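Local coordinates for AvrL567-D (Melampsora lini, PDB 2QVT), which is a flax rust avirulence protein, probably an effector whose recognition by matching flax resistance proteins sets off plant defence, at residues A[48-51]-A[55-58]; A[114-117]-A[122-125]. One frame throughout, in Å; residues are numbered along the deposited sequence.

Interaction 1 of 2, residues A[48-51]-A[55-58]; sequences SVTL and VNVK
The shortest polar bond here joins two side chains: the hydroxyl OG1 of Thr-50 donates to OD1 of Asn-56 at 2.6 Å. The threonine reaches it with OG1 beside its own backbone N (chi1 -55°), and the hydroxyl meets the amide oxygen 25° out of the carbonyl plane, at a C=O...donor angle of 155°. Thr-50 and Asn-56 face each other as a non-hydrogen-bonded pair, so this side-chain bond adds a link where the main chain has none. Both also touch Ile-72. Backbone bonds flank them: Val-57 N gives to Val-49 O at 2.8 Å, and Leu-51 N to Val-55 O at the same 2.8 Å, while the return bond from Val-49 N to Val-57 O is weak. This is a tight antiparallel beta hairpin, with 48-51 at one edge of a three-stranded sheet and 55-59 in its middle, next to 67-71. The other face is apolar. Val-49 lies alongside Val-57, its CG2 3.7 Å from Val-57 CB. CG2 of the same Val-57 points across to Leu-51, 3.7 Å from its CG, and CD1 of that leucine also rests on the methyl. Val-49 and Val-57 touch Phe-41, Leu-51 and Val-55 touch Leu-146, and Val-57 touches Ile-144, across the two sheets of a beta sandwich.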
ATOM      1  N   SER A  48      -6.034   8.721  -3.384  1.00 23.44           N
ATOM      2  CA  SER A  48      -4.610   8.841  -3.412  1.00 24.09           C
ATOM      3  C   SER A  48      -4.233   9.258  -2.019  1.00 24.39           C
ATOM      4  O   SER A  48      -4.929  10.089  -1.439  1.00 25.82           O
ATOM      5  CB  SER A  48      -4.169   9.924  -4.392  1.00 24.20           C
ATOM      6  OG  SER A  48      -4.274  11.189  -3.756  1.00 27.99           O
ATOM      7  N   VAL A  49      -3.147   8.704  -1.489  1.00 22.71           N
ATOM      8  CA  VAL A  49      -2.634   9.066  -0.164  1.00 23.35           C
ATOM      9  C   VAL A  49      -1.101   9.236  -0.158  1.00 22.55           C
ATOM     10  O   VAL A  49      -0.436   8.869  -1.101  1.00 22.62           O
ATOM     11  CB  VAL A  49      -2.991   8.005   0.914  1.00 23.39           C
ATOM     12  CG1 VAL A  49      -4.486   7.934   1.129  1.00 23.04           C
ATOM     13  CG2 VAL A  49      -2.409   6.617   0.533  1.00 23.70           C
ATOM     14  N   THR A  50      -0.561   9.822   0.907  1.00 23.00           N
ATOM     15  CA  THR A  50       0.881   9.852   1.120  1.00 22.65           C
ATOM     16  C   THR A  50       1.215   9.104   2.384  1.00 22.29           C
ATOM     17  O   THR A  50       0.505   9.199   3.388  1.00 22.00           O
ATOM     18  CB  THR A  50       1.408  11.281   1.176  1.00 24.02           C
ATOM     19  OG1 THR A  50       1.003  11.952  -0.034  1.00 25.33           O
ATOM     20  CG2 THR A  50       2.989  11.298   1.292  1.00 19.88           C
ATOM     21  N   LEU A  51       2.283   8.333   2.323  1.00 22.12           N
ATOM     22  CA  LEU A  51       2.657   7.467   3.431  1.00 22.62           C
ATOM     23  C   LEU A  51       3.907   8.042   4.049  1.00 23.53           C
ATOM     24  O   LEU A  51       4.908   8.246   3.344  1.00 23.89           O
ATOM     25  CB  LEU A  51       2.948   6.035   2.921  1.00 22.32           C
ATOM     26  CG  LEU A  51       1.789   5.190   2.348  1.00 22.43           C
ATOM     27  CD1 LEU A  51       2.263   3.793   2.037  1.00 20.77           C
ATOM     28  CD2 LEU A  51       0.506   5.141   3.225  1.00 21.29           C
ATOM     29  N   VAL A  55       6.049   8.687   0.291  1.00 23.70           N
ATOM     30  CA  VAL A  55       5.598   7.802  -0.774  1.00 22.86           C
ATOM     31  C   VAL A  55       4.120   8.087  -1.094  1.00 22.65           C
ATOM     32  O   VAL A  55       3.242   7.908  -0.260  1.00 22.02           O
ATOM     33  CB  VAL A  55       5.857   6.272  -0.399  1.00 22.92           C
ATOM     34  CG1 VAL A  55       5.037   5.321  -1.273  1.00 23.03           C
ATOM     35  CG2 VAL A  55       7.349   5.902  -0.515  1.00 22.09           C
ATOM     36  N   ASN A  56       3.860   8.548  -2.313  1.00 22.45           N
ATOM     37  CA  ASN A  56       2.506   8.724  -2.781  1.00 22.97           C
ATOM     38  C   ASN A  56       1.991   7.411  -3.267  1.00 22.83           C
ATOM     39  O   ASN A  56       2.794   6.578  -3.788  1.00 23.51           O
ATOM     40  CB  ASN A  56       2.454   9.716  -3.927  1.00 24.06           C
ATOM     41  CG  ASN A  56       2.293  11.164  -3.450  1.00 27.68           C
ATOM     42  OD1 ASN A  56       2.213  11.464  -2.230  1.00 27.20           O
ATOM     43  ND2 ASN A  56       2.275  12.074  -4.419  1.00 30.32           N
ATOM     44  N   VAL A  57       0.673   7.212  -3.097  1.00 21.38           N
ATOM     45  CA  VAL A  57      -0.008   5.946  -3.478  1.00 20.00           C
ATOM     46  C   VAL A  57      -1.213   6.271  -4.364  1.00 20.54           C
ATOM     47  O   VAL A  57      -1.837   7.255  -4.160  1.00 21.71           O
ATOM     48  CB  VAL A  57      -0.456   5.148  -2.221  1.00 19.35           C
ATOM     49  CG1 VAL A  57      -1.062   3.768  -2.558  1.00 15.50           C
ATOM     50  CG2 VAL A  57       0.699   5.042  -1.185  1.00 16.11           C
ATOM     51  N   LYS A  58      -1.468   5.475  -5.394  1.00 20.67           N
ATOM     52  CA  LYS A  58      -2.681   5.559  -6.172  1.00 21.63           C
ATOM     53  C   LYS A  58      -3.054   4.142  -6.622  1.00 21.38           C
ATOM     54  O   LYS A  58      -2.279   3.197  -6.465  1.00 20.72           O
ATOM     55  CB  LYS A  58      -2.505   6.517  -7.387  1.00 21.55           C
ATOM     56  CG  LYS A  58      -1.553   6.030  -8.468  1.00 23.50           C
ATOM     57  CD  LYS A  58      -1.812   6.813  -9.759  1.00 23.71           C
ATOM     58  CE  LYS A  58      -0.998   6.313 -10.880  1.00 27.71           C
ATOM     59  NZ  LYS A  58      -1.173   7.344 -11.976  1.00 35.11           N
TER

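Interaction 2 of 2, residues A[114-117]-A[122-125]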
ATOM      1  N   ALA A 114       4.851  -2.459  -5.898  1.00 29.03           N
ATOM      2  CA  ALA A 114       5.751  -3.003  -4.900  1.00 29.51           C
ATOM      3  C   ALA A 114       6.573  -4.180  -5.503  1.00 30.95           C
ATOM      4  O   ALA A 114       6.062  -5.007  -6.284  1.00 29.21           O
ATOM      5  CB  ALA A 114       4.991  -3.444  -3.662  1.00 28.79           C
ATOM      6  N   HIS A 115       7.851  -4.215  -5.139  1.00 32.74           N
ATOM      7  CA  HIS A 115       8.772  -5.280  -5.523  1.00 35.94           C
ATOM      8  C   HIS A 115       8.600  -6.485  -4.577  1.00 36.74           C
ATOM      9  O   HIS A 115       8.783  -6.379  -3.359  1.00 36.79           O
ATOM     10  CB  HIS A 115      10.216  -4.718  -5.566  1.00 35.63           C
ATOM     11  CG  HIS A 115      11.220  -5.672  -6.118  1.00 41.98           C
ATOM     12  ND1 HIS A 115      12.580  -5.468  -6.005  1.00 48.10           N
ATOM     13  CD2 HIS A 115      11.067  -6.862  -6.753  1.00 46.85           C
ATOM     14  CE1 HIS A 115      13.219  -6.485  -6.560  1.00 50.04           C
ATOM     15  NE2 HIS A 115      12.323  -7.345  -7.015  1.00 49.64           N
ATOM     16  N   ARG A 116       8.184  -7.614  -5.135  1.00 38.48           N
ATOM     17  CA  ARG A 116       7.868  -8.786  -4.327  1.00 41.89           C
ATOM     18  C   ARG A 116       9.100  -9.694  -4.214  1.00 42.80           C
ATOM     19  O   ARG A 116       9.778  -9.919  -5.218  1.00 42.83           O
ATOM     20  CB  ARG A 116       6.668  -9.554  -4.918  1.00 41.28           C
ATOM     21  CG  ARG A 116       5.386  -8.706  -5.077  1.00 43.96           C
ATOM     22  CD  ARG A 116       4.194  -9.545  -5.576  1.00 45.38           C
ATOM     23  NE  ARG A 116       4.537 -10.352  -6.751  1.00 52.98           N
ATOM     24  CZ  ARG A 116       3.973 -11.515  -7.095  1.00 55.68           C
ATOM     25  NH1 ARG A 116       2.997 -12.060  -6.366  1.00 55.22           N
ATOM     26  NH2 ARG A 116       4.397 -12.146  -8.188  1.00 57.41           N
ATOM     27  N   HIS A 117       9.376 -10.204  -3.009  1.00 44.61           N
ATOM     28  CA  HIS A 117      10.590 -11.004  -2.728  1.00 47.24           C
ATOM     29  C   HIS A 117      10.263 -12.459  -2.403  1.00 48.03           C
ATOM     30  O   HIS A 117      11.150 -13.333  -2.423  1.00 47.99           O
ATOM     31  CB  HIS A 117      11.399 -10.392  -1.573  1.00 47.86           C
ATOM     32  CG  HIS A 117      11.732  -8.948  -1.789  1.00 50.54           C
ATOM     33  ND1 HIS A 117      12.928  -8.536  -2.338  1.00 52.61           N
ATOM     34  CD2 HIS A 117      11.002  -7.823  -1.582  1.00 51.82           C
ATOM     35  CE1 HIS A 117      12.928  -7.217  -2.439  1.00 54.60           C
ATOM     36  NE2 HIS A 117      11.772  -6.760  -1.987  1.00 53.38           N
ATOM     37  N   ARG A 122       1.040 -11.576  -1.722  1.00 37.43           N
ATOM     38  CA  ARG A 122      -0.120 -11.283  -2.601  1.00 36.27           C
ATOM     39  C   ARG A 122       0.196 -10.127  -3.554  1.00 35.26           C
ATOM     40  O   ARG A 122       0.718  -9.094  -3.111  1.00 33.55           O
ATOM     41  CB  ARG A 122      -1.360 -10.923  -1.772  1.00 37.09           C
ATOM     42  CG  ARG A 122      -1.711 -11.941  -0.679  1.00 38.29           C
ATOM     43  CD  ARG A 122      -2.910 -12.750  -1.049  1.00 41.51           C
ATOM     44  NE  ARG A 122      -2.714 -14.188  -0.833  1.00 42.55           N
ATOM     45  CZ  ARG A 122      -3.025 -15.129  -1.726  1.00 41.99           C
ATOM     46  NH1 ARG A 122      -3.594 -14.792  -2.874  1.00 40.77           N
ATOM     47  NH2 ARG A 122      -2.786 -16.421  -1.455  1.00 44.17           N
ATOM     48  N   ARG A 123      -0.120 -10.294  -4.847  1.00 34.67           N
ATOM     49  CA  ARG A 123       0.039  -9.170  -5.787  1.00 34.89           C
ATOM     50  C   ARG A 123      -1.211  -8.289  -5.891  1.00 31.85           C
ATOM     51  O   ARG A 123      -1.113  -7.121  -6.156  1.00 30.52           O
ATOM     52  CB  ARG A 123       0.624  -9.581  -7.170  1.00 35.62           C
ATOM     53  CG  ARG A 123      -0.285 -10.356  -8.097  1.00 37.97           C
ATOM     54  CD  ARG A 123       0.331 -10.579  -9.529  1.00 39.04           C
ATOM     55  NE  ARG A 123       0.202  -9.415 -10.437  1.00 44.55           N
ATOM     56  CZ  ARG A 123      -0.923  -9.036 -11.062  1.00 45.79           C
ATOM     57  NH1 ARG A 123      -2.055  -9.704 -10.893  1.00 46.14           N
ATOM     58  NH2 ARG A 123      -0.924  -7.967 -11.863  1.00 47.19           N
ATOM     59  N   THR A 124      -2.380  -8.862  -5.646  1.00 29.92           N
ATOM     60  CA  THR A 124      -3.599  -8.090  -5.782  1.00 27.83           C
ATOM     61  C   THR A 124      -4.383  -8.053  -4.480  1.00 25.87           C
ATOM     62  O   THR A 124      -4.196  -8.905  -3.596  1.00 25.04           O
ATOM     63  CB  THR A 124      -4.506  -8.606  -6.913  1.00 28.30           C
ATOM     64  OG1 THR A 124      -5.001  -9.891  -6.536  1.00 27.86           O
ATOM     65  CG2 THR A 124      -3.755  -8.654  -8.240  1.00 26.63           C
ATOM     66  N   ILE A 125      -5.200  -7.013  -4.367  1.00 23.56           N
ATOM     67  CA  ILE A 125      -6.081  -6.791  -3.232  1.00 22.62           C
ATOM     68  C   ILE A 125      -7.191  -7.872  -3.177  1.00 23.65           C
ATOM     69  O   ILE A 125      -7.766  -8.235  -4.192  1.00 23.37           O
ATOM     70  CB  ILE A 125      -6.625  -5.305  -3.259  1.00 22.65           C
ATOM     71  CG1 ILE A 125      -5.450  -4.318  -3.231  1.00 19.99           C
ATOM     72  CG2 ILE A 125      -7.649  -5.024  -2.099  1.00 19.74           C
ATOM     73  CD1 ILE A 125      -4.541  -4.458  -1.964  1.00 22.25           C
TER
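Arg-122 meets the other segment through its main chain: its carbonyl oxygen O lies 4.3 Å from CD of Arg-116, and its carbonyl carbon sits at the edge of the Arg-116 guanidinium, near the plane of that group. CB of Arg-122 leaves the backbone on the side away from 114-117, and its side chain touches Phe-128. Next comes Arg-123, which carries most of the contact through the base of its side chain. Its CB lies over one face of the Arg-116 guanidinium, 3.5 Å from NH1 and 3.9 Å from CZ, and the same CB is 3.9 Å from CD of Arg-116. The Arg-123 chain sets off with CG between its backbone N and carbonyl carbon (chi1 72°), then bends at chi3 and carries its own guanidinium away. The two guanidinium planes end up 89° apart, and NH2 of Arg-116 stays 5.5 Å from NE of Arg-123, so the like charges do not come into contact. NH1 of Arg-116 also donates a hydrogen bond to the carbonyl oxygen of Thr-121, just ahead of the segment, which probably helps to keep the group in place. No hydrogen bond links the two segments directly. Beyond Arg-123, the chain comes back to the body of the protein at Ile-125, whose backbone bonds to Thr-65 and whose side chain rests on Leu-130. The arrangement is that of a long irregular surface loop, between strands 98-104 and 141-148, in which an arginine reaches across to a main-chain carbonyl and lies against the chain it crosses to.

From the N terminus, the chain first forms interaction 1, where 55-58 turns back on 48-51 after a three-residue connection and closes a hairpin of the three-stranded sheet. Much later, after strand 98-104, interaction 2 closes a small loop, with 122-125 lying beside 114-117 after four intervening residues, before the chain enters strand 141-148. The two are in series, neither nested nor crossed, on opposite sides of the molecule's centre: their centres are about 16 Å apart and their nearest atoms about 9 Å. The long loop still reaches the hairpin's neighbourhood: Trp-111 makes a cation-pi contact with Lys-58, and the loop's later part has a backbone bond to the connection between strands 55-59 and 67-71.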